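Side-chain contacts in regulatory protein RecX (Lactobacillus reuteri, PDB 3D5L), which probably modulates the activity of the RecA recombinase in DNA repair: residues A[65-68]-A[69-72]; A[89-92]-A[93-96]; A[107-110]-A[111-114]; A[131-134]-A[135-139]; A[181-184]-A[185-188]. One frame throughout, in Å; residues are numbered along the deposited sequence.

Overall arrangement
The five contacts are all local and follow one another along an elongated, largely helical chain. Interactions 1 (helix 48-71) and 2 (start of helix 92-104) lie in the first three-helix domain, centres about 15 Å apart. Interactions 3 and 4, on helices 110-124 and 129-138 of the second, touch through Ala114 and Leu136. Leu68 and Leu71 of interaction 1 pack on Leu107, so the loop before helix 110-124 meets helix 48-71. Interaction 5, on helix 178-191 of the third domain, has its centre about 23 Å from that of interaction 4 and about 48 Å from that of interaction 2. Local helix contacts recur in each HTH-clan unit, and the units are strung in series.

Interaction 1. Residues A[65-68]-A[69-72]; sequences SRML and DYLS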
loop_
_atom_site.group_PDB
_atom_site.type_symbol
_atom_site.label_atom_id
_atom_site.label_comp_id
_atom_site.label_asym_id
_atom_site.label_seq_id
_atom_site.Cartn_x
_atom_site.Cartn_y
_atom_site.Cartn_z
ATOM N N SER A 65 15.373 -1.995 -1.288
ATOM C CA SER A 65 15.447 -2.347 -2.713
ATOM C C SER A 65 14.317 -3.281 -3.093
ATOM O O SER A 65 13.675 -3.105 -4.126
ATOM C CB SER A 65 16.770 -3.048 -3.034
ATOM O OG SER A 65 17.866 -2.212 -2.747
ATOM N N ARG A 66 14.084 -4.295 -2.264
ATOM C CA ARG A 66 13.011 -5.242 -2.541
ATOM C C ARG A 66 11.624 -4.575 -2.507
ATOM O O ARG A 66 10.727 -4.990 -3.237
ATOM C CB ARG A 66 13.075 -6.400 -1.558
ATOM C CG ARG A 66 14.362 -7.196 -1.670
ATOM C CD ARG A 66 14.186 -8.585 -1.100
ATOM N NE ARG A 66 12.984 -9.217 -1.639
ATOM C CZ ARG A 66 12.591 -10.452 -1.341
ATOM N NH1 ARG A 66 13.315 -11.193 -0.509
ATOM N NH2 ARG A 66 11.465 -10.931 -1.850
ATOM N N MET A 67 11.431 -3.556 -1.663
ATOM C CA MET A 67 10.139 -2.879 -1.657
ATOM C C MET A 67 10.046 -2.096 -2.978
ATOM O O MET A 67 8.950 -1.886 -3.493
ATOM C CB MET A 67 9.989 -1.927 -0.455
ATOM C CG MET A 67 9.818 -2.619 0.911
ATOM S SD MET A 67 8.522 -3.931 0.913
ATOM C CE MET A 67 9.444 -5.374 0.260
ATOM N N LEU A 68 11.195 -1.681 -3.526
ATOM C CA LEU A 68 11.206 -0.957 -4.800
ATOM C C LEU A 68 10.740 -1.867 -5.923
ATOM O O LEU A 68 10.075 -1.414 -6.849
ATOM C CB LEU A 68 12.607 -0.418 -5.145
ATOM C CG LEU A 68 13.148 0.700 -4.257
ATOM C CD1 LEU A 68 14.392 1.307 -4.905
ATOM C CD2 LEU A 68 12.059 1.762 -4.050
ATOM N N ASP A 69 11.105 -3.145 -5.850
ATOM C CA ASP A 69 10.684 -4.116 -6.858
ATOM C C ASP A 69 9.198 -4.447 -6.630
ATOM O O ASP A 69 8.447 -4.642 -7.569
ATOM C CB ASP A 69 11.498 -5.418 -6.757
ATOM C CG ASP A 69 12.986 -5.213 -7.003
ATOM O OD1 ASP A 69 13.347 -4.411 -7.892
ATOM O OD2 ASP A 69 13.805 -5.879 -6.319
ATOM N N TYR A 70 8.794 -4.512 -5.366
ATOM C CA TYR A 70 7.420 -4.818 -4.990
ATOM C C TYR A 70 6.460 -3.757 -5.519
ATOM O O TYR A 70 5.367 -4.056 -6.008
ATOM C CB TYR A 70 7.322 -4.911 -3.459
ATOM C CG TYR A 70 5.934 -5.202 -2.937
ATOM C CD1 TYR A 70 5.212 -6.311 -3.396
ATOM C CD2 TYR A 70 5.335 -4.370 -1.983
ATOM C CE1 TYR A 70 3.933 -6.583 -2.918
ATOM C CE2 TYR A 70 4.046 -4.640 -1.497
ATOM C CZ TYR A 70 3.358 -5.748 -1.978
ATOM O OH TYR A 70 2.085 -6.024 -1.537
ATOM N N LEU A 71 6.891 -2.508 -5.421
ATOM C CA LEU A 71 6.102 -1.381 -5.885
ATOM C C LEU A 71 6.115 -1.257 -7.414
ATOM O O LEU A 71 5.268 -0.565 -7.984
ATOM C CB LEU A 71 6.647 -0.098 -5.255
ATOM C CG LEU A 71 6.270 0.153 -3.795
ATOM C CD1 LEU A 71 7.361 0.970 -3.080
ATOM C CD2 LEU A 71 4.914 0.890 -3.763
ATOM N N SER A 72 7.048 -1.933 -8.085
ATOM C CA SER A 72 7.114 -1.816 -9.545
ATOM C C SER A 72 6.071 -2.613 -10.322
ATOM O O SER A 72 5.917 -2.420 -11.525
ATOM C CB SER A 72 8.523 -2.170 -10.065
ATOM O OG SER A 72 8.764 -3.567 -10.116
#
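Met67 and Tyr70 make a Met-aromatic contact on consecutive turns of helix 48-71, near its C-terminal end, in the first three-helix domain (HTH clan). Met67 SD lies 5.4 Å from the centroid of the Tyr70 ring. It is 54° off the ring normal, so the approach is oblique. The methyl end reaches the root of the tyrosine side chain, with Met67 CE 4.3 Å from Tyr70 CB. The Tyr70 ring leaves its backbone with CG anti to N (chi1 179°), and its far end leads away from residues 65-68. The backbone beneath is helical. Tyr70 N bonds to Arg66 O at 2.9 Å, and Leu71 N bonds to Met67 O. Asp69 N is bonded to Ser65 O and more weakly to Arg66 O. Leu71 folds back on this turn, its CD1 3.3 Å from Met67 O. Asp69 and Arg66 carry opposite charges, but Arg66 NE and Asp69 OD2 are 5.8 Å apart and not in contact. At Ser72 the hydroxyl turns back on the chain. Its OG sits between the backbone N and the carbonyl carbon (chi1 78°) and donates to Asp69 O at 2.8 Å. Ser72 N binds the same oxygen from the same face, so Asp69 O is held by two donors. Ser65 OG is bonded to Ala61 O, one turn earlier. Beyond the segment, Arg76 makes a cation-pi contact with Tyr70. Met67 and Tyr70 pack against Lys84 of helix 78-87, Met67 also on Leu85, Tyr70 on Ile81, whereas Leu68 and Leu71 face Leu102 of helix 92-104 and the loop residue Leu107.

Interaction 2. Residues A[89-92]-A[93-96]; sequences DTPE and EFVE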
loop_
_atom_site.group_PDB
_atom_site.type_symbol
_atom_site.label_atom_id
_atom_site.label_comp_id
_atom_site.label_asym_id
_atom_site.label_seq_id
_atom_site.Cartn_x
_atom_site.Cartn_y
_atom_site.Cartn_z
ATOM N N ASP A 89 10.157 -11.261 6.679
ATOM C CA ASP A 89 10.791 -11.153 7.982
ATOM C C ASP A 89 11.847 -10.055 8.111
ATOM O O ASP A 89 13.021 -10.318 8.368
ATOM C CB ASP A 89 11.394 -12.502 8.374
ATOM C CG ASP A 89 11.773 -12.559 9.841
ATOM O OD1 ASP A 89 10.924 -12.208 10.698
ATOM O OD2 ASP A 89 12.919 -12.957 10.135
ATOM N N THR A 90 11.419 -8.814 7.950
ATOM C CA THR A 90 12.332 -7.696 8.066
ATOM C C THR A 90 12.424 -7.300 9.537
ATOM O O THR A 90 11.413 -7.285 10.245
ATOM C CB THR A 90 11.821 -6.500 7.242
ATOM O OG1 THR A 90 11.703 -6.890 5.869
ATOM C CG2 THR A 90 12.772 -5.326 7.343
ATOM N N PRO A 91 13.643 -7.004 10.029
ATOM C CA PRO A 91 13.758 -6.607 11.435
ATOM C C PRO A 91 12.764 -5.472 11.698
ATOM O O PRO A 91 12.621 -4.557 10.879
ATOM C CB PRO A 91 15.210 -6.179 11.540
ATOM C CG PRO A 91 15.879 -7.184 10.636
ATOM C CD PRO A 91 14.976 -7.191 9.426
ATOM N N GLU A 92 12.070 -5.543 12.830
ATOM C CA GLU A 92 11.052 -4.555 13.179
ATOM C C GLU A 92 11.572 -3.130 13.324
ATOM O O GLU A 92 10.801 -2.168 13.233
ATOM C CB GLU A 92 10.340 -4.992 14.462
ATOM C CG GLU A 92 9.058 -4.235 14.759
ATOM C CD GLU A 92 8.080 -4.231 13.584
ATOM O OE1 GLU A 92 7.726 -5.322 13.062
ATOM O OE2 GLU A 92 7.657 -3.120 13.192
ATOM N N GLU A 93 12.874 -2.982 13.545
ATOM C CA GLU A 93 13.431 -1.644 13.683
ATOM C C GLU A 93 13.626 -1.007 12.299
ATOM O O GLU A 93 13.903 0.186 12.202
ATOM C CB GLU A 93 14.768 -1.679 14.448
ATOM C CG GLU A 93 15.858 -2.513 13.780
ATOM C CD GLU A 93 15.961 -3.908 14.360
ATOM O OE1 GLU A 93 14.915 -4.449 14.792
ATOM O OE2 GLU A 93 17.087 -4.465 14.378
ATOM N N PHE A 94 13.478 -1.801 11.236
ATOM C CA PHE A 94 13.637 -1.276 9.872
ATOM C C PHE A 94 12.324 -0.803 9.253
ATOM O O PHE A 94 12.334 0.008 8.324
ATOM C CB PHE A 94 14.220 -2.325 8.906
ATOM C CG PHE A 94 15.576 -2.836 9.279
ATOM C CD1 PHE A 94 16.396 -2.130 10.149
ATOM C CD2 PHE A 94 16.056 -4.013 8.717
ATOM C CE1 PHE A 94 17.664 -2.583 10.450
ATOM C CE2 PHE A 94 17.332 -4.474 9.014
ATOM C CZ PHE A 94 18.136 -3.757 9.882
ATOM N N VAL A 95 11.210 -1.329 9.750
ATOM C CA VAL A 95 9.892 -0.997 9.220
ATOM C C VAL A 95 9.618 0.500 9.093
ATOM O O VAL A 95 9.479 1.023 7.983
ATOM C CB VAL A 95 8.759 -1.622 10.082
ATOM C CG1 VAL A 95 7.401 -1.271 9.487
ATOM C CG2 VAL A 95 8.931 -3.128 10.162
ATOM N N GLU A 96 9.531 1.175 10.234
ATOM C CA GLU A 96 9.246 2.603 10.265
ATOM C C GLU A 96 10.227 3.440 9.429
ATOM O O GLU A 96 9.800 4.356 8.735
ATOM C CB GLU A 96 9.213 3.095 11.724
ATOM C CG GLU A 96 8.479 4.423 11.932
ATOM C CD GLU A 96 7.047 4.419 11.379
ATOM O OE1 GLU A 96 6.248 3.521 11.754
ATOM O OE2 GLU A 96 6.725 5.320 10.566
HETATM O O HOH W 1 9.838 0.448 13.182
#
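Pro91 lies over one face of the Phe94 ring in a CH-pi contact at the start of helix 92-104, in the first three-helix domain. Pro91 CB is 3.9 Å from the ring centroid, 20° off the normal and offset toward the rim. The pyrrolidine also presses on one side of the ring, with Pro91 CD 3.4 Å from Phe94 CD2. Thr90 comes at the ring edge, its CG2 3.8 Å from Phe94 CD2. Phe94 N bonds back to Pro91 O at 2.9 Å, and this first turn of backbone sets the ring beside the proline. Cutting Phe94 back to an alanine would probably leave Pro91 and the Thr90 methyl without the ring they pack on, and open a gap against helix 48-71. Glu93 also curls back to the proline. Its CG sits between the backbone N and carbonyl carbon (chi1 60°), which brings Glu93 OE1 to 3.7 Å from Pro91 CB. Glu92 lays OE2 against Val95 CG2. Further out, Thr90 OG1 is bonded to Leu85 O. Asp89, with positive phi, is the C-prime residue of the Schellman motif that ends the preceding helix. Phe94 packs on Thr56, Gln59 and Gln60. One water receives Glu96 N at 3.1 Å and donates to Glu92 O at 2.8 Å, bridging one turn of the helix.

Interaction 3. Residues A[107-110]-A[111-114]; sequences LIDD and HAYA
The carboxylate of Asp109 is turned over the first turn of helix 110-124, where it meets His111 and Ala112. Its CG is anti to the backbone N (chi1 -170°), which carries OD1 to His111 N. That bond is weak, 3.3 Å long and bent. The other oxygen, OD2, lies against the methyl of Ala112, 3.6 Å from its CB. The backbone carbonyl of Asp109 works too: its O takes Tyr113 N at 3.0 Å, and Ala112 N more weakly. With an alanine in place of Asp109, His111 N would probably lose its side-chain acceptor and the Ala112 methyl its carboxylate neighbour. Asp110 turns away from these residues, and its OD1 accepts from Glu78 N. Its carbonyl O bonds to Ala114 N at 3.0 Å. His111 also leads away, and its NE2 is hydrogen-bonded to Asp148 OD2. The Tyr113 side chain leads away as well and packs on Met75 and Thr77. The negative group beside the N-terminal end of a helix is likely to be favourable. Asp109 is the N-cap, with a weak capping bond, and opens a helix of the second three-helix domain.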
loop_
_atom_site.group_PDB
_atom_site.type_symbol
_atom_site.label_atom_id
_atom_site.label_comp_id
_atom_site.label_asym_id
_atom_site.label_seq_id
_atom_site.Cartn_x
_atom_site.Cartn_y
_atom_site.Cartn_z
ATOM N N LEU A 107 6.792 7.095 -2.803
ATOM C CA LEU A 107 6.596 5.891 -3.578
ATOM C C LEU A 107 5.345 5.209 -3.034
ATOM O O LEU A 107 4.867 4.216 -3.587
ATOM C CB LEU A 107 7.832 5.007 -3.459
ATOM C CG LEU A 107 9.068 5.711 -4.028
ATOM C CD1 LEU A 107 10.309 4.855 -3.831
ATOM C CD2 LEU A 107 8.845 5.984 -5.503
ATOM N N ILE A 108 4.831 5.757 -1.936
ATOM C CA ILE A 108 3.602 5.273 -1.320
ATOM C C ILE A 108 2.731 6.499 -1.016
ATOM O O ILE A 108 3.243 7.551 -0.635
ATOM C CB ILE A 108 3.867 4.481 -0.026
ATOM C CG1 ILE A 108 4.666 5.318 0.963
ATOM C CG2 ILE A 108 4.601 3.187 -0.367
ATOM C CD1 ILE A 108 4.922 4.588 2.283
ATOM N N ASP A 109 1.420 6.365 -1.198
ATOM C CA ASP A 109 0.504 7.481 -0.976
ATOM C C ASP A 109 -0.906 6.943 -0.755
ATOM O O ASP A 109 -1.621 6.665 -1.716
ATOM C CB ASP A 109 0.534 8.387 -2.206
ATOM C CG ASP A 109 -0.197 9.697 -1.996
ATOM O OD1 ASP A 109 -0.834 9.880 -0.941
ATOM O OD2 ASP A 109 -0.134 10.555 -2.903
ATOM N N ASP A 110 -1.306 6.815 0.508
ATOM C CA ASP A 110 -2.624 6.286 0.859
ATOM C C ASP A 110 -3.786 7.169 0.443
ATOM O O ASP A 110 -4.900 6.688 0.232
ATOM C CB ASP A 110 -2.702 6.018 2.364
ATOM C CG ASP A 110 -2.058 4.700 2.759
ATOM O OD1 ASP A 110 -1.390 4.097 1.895
ATOM O OD2 ASP A 110 -2.210 4.273 3.933
ATOM N N HIS A 111 -3.545 8.461 0.311
ATOM C CA HIS A 111 -4.623 9.341 -0.084
ATOM C C HIS A 111 -4.965 9.122 -1.562
ATOM O O HIS A 111 -6.135 9.115 -1.944
ATOM C CB HIS A 111 -4.223 10.788 0.202
ATOM C CG HIS A 111 -5.320 11.774 -0.030
ATOM N ND1 HIS A 111 -5.654 12.230 -1.287
ATOM C CD2 HIS A 111 -6.179 12.376 0.829
ATOM C CE1 HIS A 111 -6.671 13.069 -1.195
ATOM N NE2 HIS A 111 -7.008 13.174 0.079
ATOM N N ALA A 112 -3.938 8.900 -2.381
ATOM C CA ALA A 112 -4.125 8.688 -3.815
ATOM C C ALA A 112 -4.665 7.286 -4.040
ATOM O O ALA A 112 -5.411 7.017 -4.977
ATOM C CB ALA A 112 -2.802 8.860 -4.545
ATOM N N TYR A 113 -4.278 6.380 -3.161
ATOM C CA TYR A 113 -4.755 5.027 -3.262
ATOM C C TYR A 113 -6.266 4.967 -3.008
ATOM O O TYR A 113 -7.008 4.386 -3.798
ATOM C CB TYR A 113 -4.029 4.142 -2.249
ATOM C CG TYR A 113 -4.436 2.698 -2.366
ATOM C CD1 TYR A 113 -3.655 1.788 -3.081
ATOM C CD2 TYR A 113 -5.636 2.252 -1.803
ATOM C CE1 TYR A 113 -4.067 0.459 -3.234
ATOM C CE2 TYR A 113 -6.055 0.937 -1.954
ATOM C CZ TYR A 113 -5.272 0.047 -2.666
ATOM O OH TYR A 113 -5.707 -1.249 -2.819
ATOM N N ALA A 114 -6.721 5.567 -1.913
ATOM C CA ALA A 114 -8.140 5.523 -1.572
ATOM C C ALA A 114 -9.010 6.096 -2.687
ATOM O O ALA A 114 -10.071 5.542 -3.012
ATOM C CB ALA A 114 -8.405 6.275 -0.257
#

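Interaction 4. Residues A[131-134]-A[135-139]; sequences IIRQ and HLRQK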
loop_
_atom_site.group_PDB
_atom_site.type_symbol
_atom_site.label_atom_id
_atom_site.label_comp_id
_atom_site.label_asym_id
_atom_site.label_seq_id
_atom_site.Cartn_x
_atom_site.Cartn_y
_atom_site.Cartn_z
ATOM N N ILE A 131 -19.854 0.507 2.958
ATOM C CA ILE A 131 -18.967 -0.629 2.738
ATOM C C ILE A 131 -17.593 -0.187 2.225
ATOM O O ILE A 131 -16.569 -0.793 2.580
ATOM C CB ILE A 131 -19.620 -1.651 1.761
ATOM C CG1 ILE A 131 -20.208 -2.822 2.559
ATOM C CG2 ILE A 131 -18.608 -2.175 0.753
ATOM C CD1 ILE A 131 -21.126 -2.402 3.699
ATOM N N ILE A 132 -17.573 0.859 1.398
ATOM C CA ILE A 132 -16.317 1.375 0.864
ATOM C C ILE A 132 -15.505 1.868 2.054
ATOM O O ILE A 132 -14.326 1.549 2.187
ATOM C CB ILE A 132 -16.534 2.575 -0.090
ATOM C CG1 ILE A 132 -17.494 2.205 -1.218
ATOM C CG2 ILE A 132 -15.202 2.997 -0.687
ATOM C CD1 ILE A 132 -16.855 1.412 -2.326
ATOM N N ARG A 133 -16.160 2.634 2.924
ATOM C CA ARG A 133 -15.541 3.192 4.125
ATOM C C ARG A 133 -14.991 2.082 5.019
ATOM O O ARG A 133 -13.895 2.189 5.573
ATOM C CB ARG A 133 -16.564 4.023 4.914
ATOM C CG ARG A 133 -15.969 4.832 6.076
ATOM C CD ARG A 133 -17.049 5.591 6.865
ATOM N NE ARG A 133 -17.851 6.465 6.020
ATOM C CZ ARG A 133 -19.167 6.334 5.848
ATOM N NH1 ARG A 133 -19.826 5.359 6.476
ATOM N NH2 ARG A 133 -19.828 7.169 5.043
ATOM N N GLN A 134 -15.766 1.021 5.161
ATOM C CA GLN A 134 -15.363 -0.108 5.973
ATOM C C GLN A 134 -14.147 -0.801 5.367
ATOM O O GLN A 134 -13.243 -1.210 6.084
ATOM C CB GLN A 134 -16.526 -1.094 6.094
ATOM C CG GLN A 134 -16.185 -2.362 6.849
ATOM C CD GLN A 134 -17.404 -3.232 7.104
ATOM O OE1 GLN A 134 -18.101 -3.643 6.168
ATOM N NE2 GLN A 134 -17.661 -3.528 8.377
ATOM N N HIS A 135 -14.121 -0.927 4.043
ATOM C CA HIS A 135 -13.000 -1.583 3.377
ATOM C C HIS A 135 -11.706 -0.774 3.479
ATOM O O HIS A 135 -10.633 -1.337 3.670
ATOM C CB HIS A 135 -13.322 -1.820 1.905
ATOM C CG HIS A 135 -12.297 -2.639 1.190
ATOM N ND1 HIS A 135 -12.357 -4.013 1.123
ATOM C CD2 HIS A 135 -11.157 -2.280 0.546
ATOM C CE1 HIS A 135 -11.303 -4.468 0.468
ATOM N NE2 HIS A 135 -10.560 -3.436 0.108
ATOM N N LEU A 136 -11.805 0.544 3.343
ATOM C CA LEU A 136 -10.623 1.393 3.427
ATOM C C LEU A 136 -10.099 1.510 4.857
ATOM O O LEU A 136 -8.902 1.696 5.063
ATOM C CB LEU A 136 -10.921 2.773 2.827
ATOM C CG LEU A 136 -11.131 2.699 1.304
ATOM C CD1 LEU A 136 -11.682 4.021 0.775
ATOM C CD2 LEU A 136 -9.808 2.331 0.617
ATOM N N ARG A 137 -10.989 1.408 5.843
ATOM C CA ARG A 137 -10.567 1.457 7.241
ATOM C C ARG A 137 -9.697 0.221 7.470
ATOM O O ARG A 137 -8.666 0.293 8.137
ATOM C CB ARG A 137 -11.772 1.415 8.194
ATOM C CG ARG A 137 -12.403 2.766 8.512
ATOM C CD ARG A 137 -13.752 2.593 9.228
ATOM N NE ARG A 137 -14.274 3.856 9.743
ATOM C CZ ARG A 137 -15.526 4.049 10.160
ATOM N NH1 ARG A 137 -16.413 3.059 10.123
ATOM N NH2 ARG A 137 -15.887 5.238 10.629
ATOM N N GLN A 138 -10.102 -0.906 6.891
ATOM C CA GLN A 138 -9.348 -2.158 7.031
ATOM C C GLN A 138 -8.003 -2.121 6.307
ATOM O O GLN A 138 -7.095 -2.872 6.646
ATOM C CB GLN A 138 -10.167 -3.349 6.507
ATOM C CG GLN A 138 -11.434 -3.671 7.302
ATOM C CD GLN A 138 -12.152 -4.928 6.784
ATOM O OE1 GLN A 138 -11.603 -6.038 6.825
ATOM N NE2 GLN A 138 -13.383 -4.755 6.295
ATOM N N LYS A 139 -7.884 -1.255 5.304
ATOM C CA LYS A 139 -6.649 -1.106 4.535
ATOM C C LYS A 139 -5.702 -0.140 5.250
ATOM O O LYS A 139 -4.649 0.227 4.718
ATOM C CB LYS A 139 -6.955 -0.577 3.130
ATOM C CG LYS A 139 -7.643 -1.563 2.210
ATOM C CD LYS A 139 -6.695 -2.678 1.780
ATOM C CE LYS A 139 -7.393 -3.635 0.807
ATOM N NZ LYS A 139 -6.471 -4.631 0.183
#
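Four successive i to i+4 bonds tie Ile131-Gln134 to His135-Gln138, from His135 N to Ile131 O at 2.9 Å through to the longer Gln138 N to Gln134 O at 3.3 Å. Side chains one turn apart then pair along the helix. Arg133 and Arg137 run side by side and point the same way. Arg133 CD sits over the centre of one face of the Arg137 guanidinium, 3.9 Å from CZ. The two guanidinium planes are 60° apart, so they do not stack on each other. The charged atoms keep apart, with Arg133 NE 5.2 Å from Arg137 NH2. The Arg137 chain is extended from CG to NE, and NE makes a salt bridge to Glu143, which probably offsets the like charges. This is helix 129-138 of the second three-helix domain, a unit of the HTH clan. On the buried side, Ile132 and Leu136 run alongside each other in the same direction, with Ile132 CG2 3.9 Å from Leu136 CD1. Both meet Tyr117 of helix 110-124. The His135 ring meets the Tyr117 ring nearly parallel, at about 5°. On the exposed side, Gln134 and Gln138 point the same way, but their amide planes stand 81° apart. Gln138 NE2 approaches the aliphatic CG of Gln134 at 3.7 Å.

Interaction 5. Residues A[181-184]-A[185-188]; sequences REQK and VQQG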
loop_
_atom_site.group_PDB
_atom_site.type_symbol
_atom_site.label_atom_id
_atom_site.label_comp_id
_atom_site.label_asym_id
_atom_site.label_seq_id
_atom_site.Cartn_x
_atom_site.Cartn_y
_atom_site.Cartn_z
ATOM N N ARG A 181 -40.517 -8.790 -0.160
ATOM C CA ARG A 181 -39.665 -8.510 -1.302
ATOM C C ARG A 181 -39.027 -7.139 -1.194
ATOM O O ARG A 181 -37.820 -6.999 -1.370
ATOM C CB ARG A 181 -40.474 -8.605 -2.586
ATOM C CG ARG A 181 -39.644 -8.637 -3.846
ATOM C CD ARG A 181 -40.569 -8.649 -5.036
ATOM N NE ARG A 181 -39.842 -8.735 -6.290
ATOM C CZ ARG A 181 -40.421 -8.695 -7.486
ATOM N NH1 ARG A 181 -41.740 -8.569 -7.575
ATOM N NH2 ARG A 181 -39.681 -8.775 -8.589
ATOM N N GLU A 182 -39.845 -6.135 -0.896
ATOM C CA GLU A 182 -39.362 -4.771 -0.763
ATOM C C GLU A 182 -38.364 -4.657 0.401
ATOM O O GLU A 182 -37.265 -4.133 0.224
ATOM C CB GLU A 182 -40.529 -3.800 -0.537
ATOM C CG GLU A 182 -41.833 -4.142 -1.267
ATOM C CD GLU A 182 -41.744 -4.079 -2.791
ATOM O OE1 GLU A 182 -41.322 -3.026 -3.321
ATOM O OE2 GLU A 182 -42.113 -5.078 -3.462
ATOM N N GLN A 183 -38.738 -5.150 1.581
ATOM C CA GLN A 183 -37.855 -5.071 2.747
ATOM C C GLN A 183 -36.481 -5.662 2.446
ATOM O O GLN A 183 -35.457 -5.099 2.827
ATOM C CB GLN A 183 -38.457 -5.809 3.948
ATOM C CG GLN A 183 -39.835 -5.337 4.378
ATOM C CD GLN A 183 -40.284 -5.987 5.681
ATOM O OE1 GLN A 183 -40.211 -5.376 6.750
ATOM N NE2 GLN A 183 -40.734 -7.240 5.599
ATOM N N LYS A 184 -36.468 -6.808 1.775
ATOM C CA LYS A 184 -35.231 -7.494 1.413
ATOM C C LYS A 184 -34.340 -6.574 0.561
ATOM O O LYS A 184 -33.112 -6.612 0.657
ATOM C CB LYS A 184 -35.565 -8.768 0.626
ATOM C CG LYS A 184 -34.445 -9.777 0.571
ATOM C CD LYS A 184 -34.164 -10.340 1.949
ATOM C CE LYS A 184 -32.935 -11.247 1.935
ATOM N NZ LYS A 184 -32.705 -11.842 3.282
ATOM N N VAL A 185 -34.971 -5.762 -0.280
ATOM C CA VAL A 185 -34.245 -4.833 -1.134
ATOM C C VAL A 185 -33.739 -3.645 -0.309
ATOM O O VAL A 185 -32.627 -3.173 -0.524
ATOM C CB VAL A 185 -35.143 -4.311 -2.280
ATOM C CG1 VAL A 185 -34.409 -3.254 -3.063
ATOM C CG2 VAL A 185 -35.558 -5.469 -3.200
ATOM N N GLN A 186 -34.559 -3.166 0.627
ATOM C CA GLN A 186 -34.183 -2.047 1.490
ATOM C C GLN A 186 -32.982 -2.468 2.318
ATOM O O GLN A 186 -31.975 -1.778 2.369
ATOM C CB GLN A 186 -35.300 -1.687 2.468
ATOM C CG GLN A 186 -36.621 -1.257 1.872
ATOM C CD GLN A 186 -37.619 -0.872 2.955
ATOM O OE1 GLN A 186 -37.503 0.187 3.582
ATOM N NE2 GLN A 186 -38.596 -1.745 3.197
ATOM N N GLN A 187 -33.117 -3.607 2.985
ATOM C CA GLN A 187 -32.052 -4.133 3.815
ATOM C C GLN A 187 -30.796 -4.419 2.992
ATOM O O GLN A 187 -29.679 -4.152 3.441
ATOM C CB GLN A 187 -32.534 -5.398 4.530
ATOM C CG GLN A 187 -33.493 -5.103 5.687
ATOM C CD GLN A 187 -34.208 -6.347 6.220
ATOM O OE1 GLN A 187 -33.581 -7.376 6.485
ATOM N NE2 GLN A 187 -35.523 -6.249 6.383
ATOM N N GLY A 188 -30.980 -4.955 1.789
ATOM C CA GLY A 188 -29.842 -5.253 0.941
ATOM C C GLY A 188 -29.034 -4.002 0.629
ATOM O O GLY A 188 -27.806 -4.017 0.670
#
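Val185, Gln183 and Lys184 dominate this local contact on helix 178-191. Val185 sits against the carbonyls of the turn before it. Its CG2, anti to its own carbonyl carbon, is 3.3 Å from Arg181 O, and its CB is equally near Glu182 O. The same side chain faces Ala166, Leu169 and Phe170 of helix 155-172. Gln183 is met by two amides. Gln187 NE2 lies 3.8 Å from Gln183 CB. Gln186 NE2 comes 3.4 Å from Gln183 CA, and Gln186 crosses Gln183 with amide planes 38° apart. The Gln183 amide has a weak bond of its own, from NE2 to Arg179 O. Lys184 contributes mainly through its backbone: Gly188 N bonds to Lys184 O at 2.9 Å. Its side chain bends at chi2 and meets Tyr173. Neighbouring Gln187 N reaches Gln183 O at 2.8 Å almost linearly, at 177°. In this third three-helix domain the polar amides meet aliphatic carbons, while Val185 turns an apolar surface to helix 155-172. The chemistry implies that backbone bonds hold this turn, while the amides of Gln186 and Gln187 meet Gln183 through packing, with no side-chain hydrogen bond among the three.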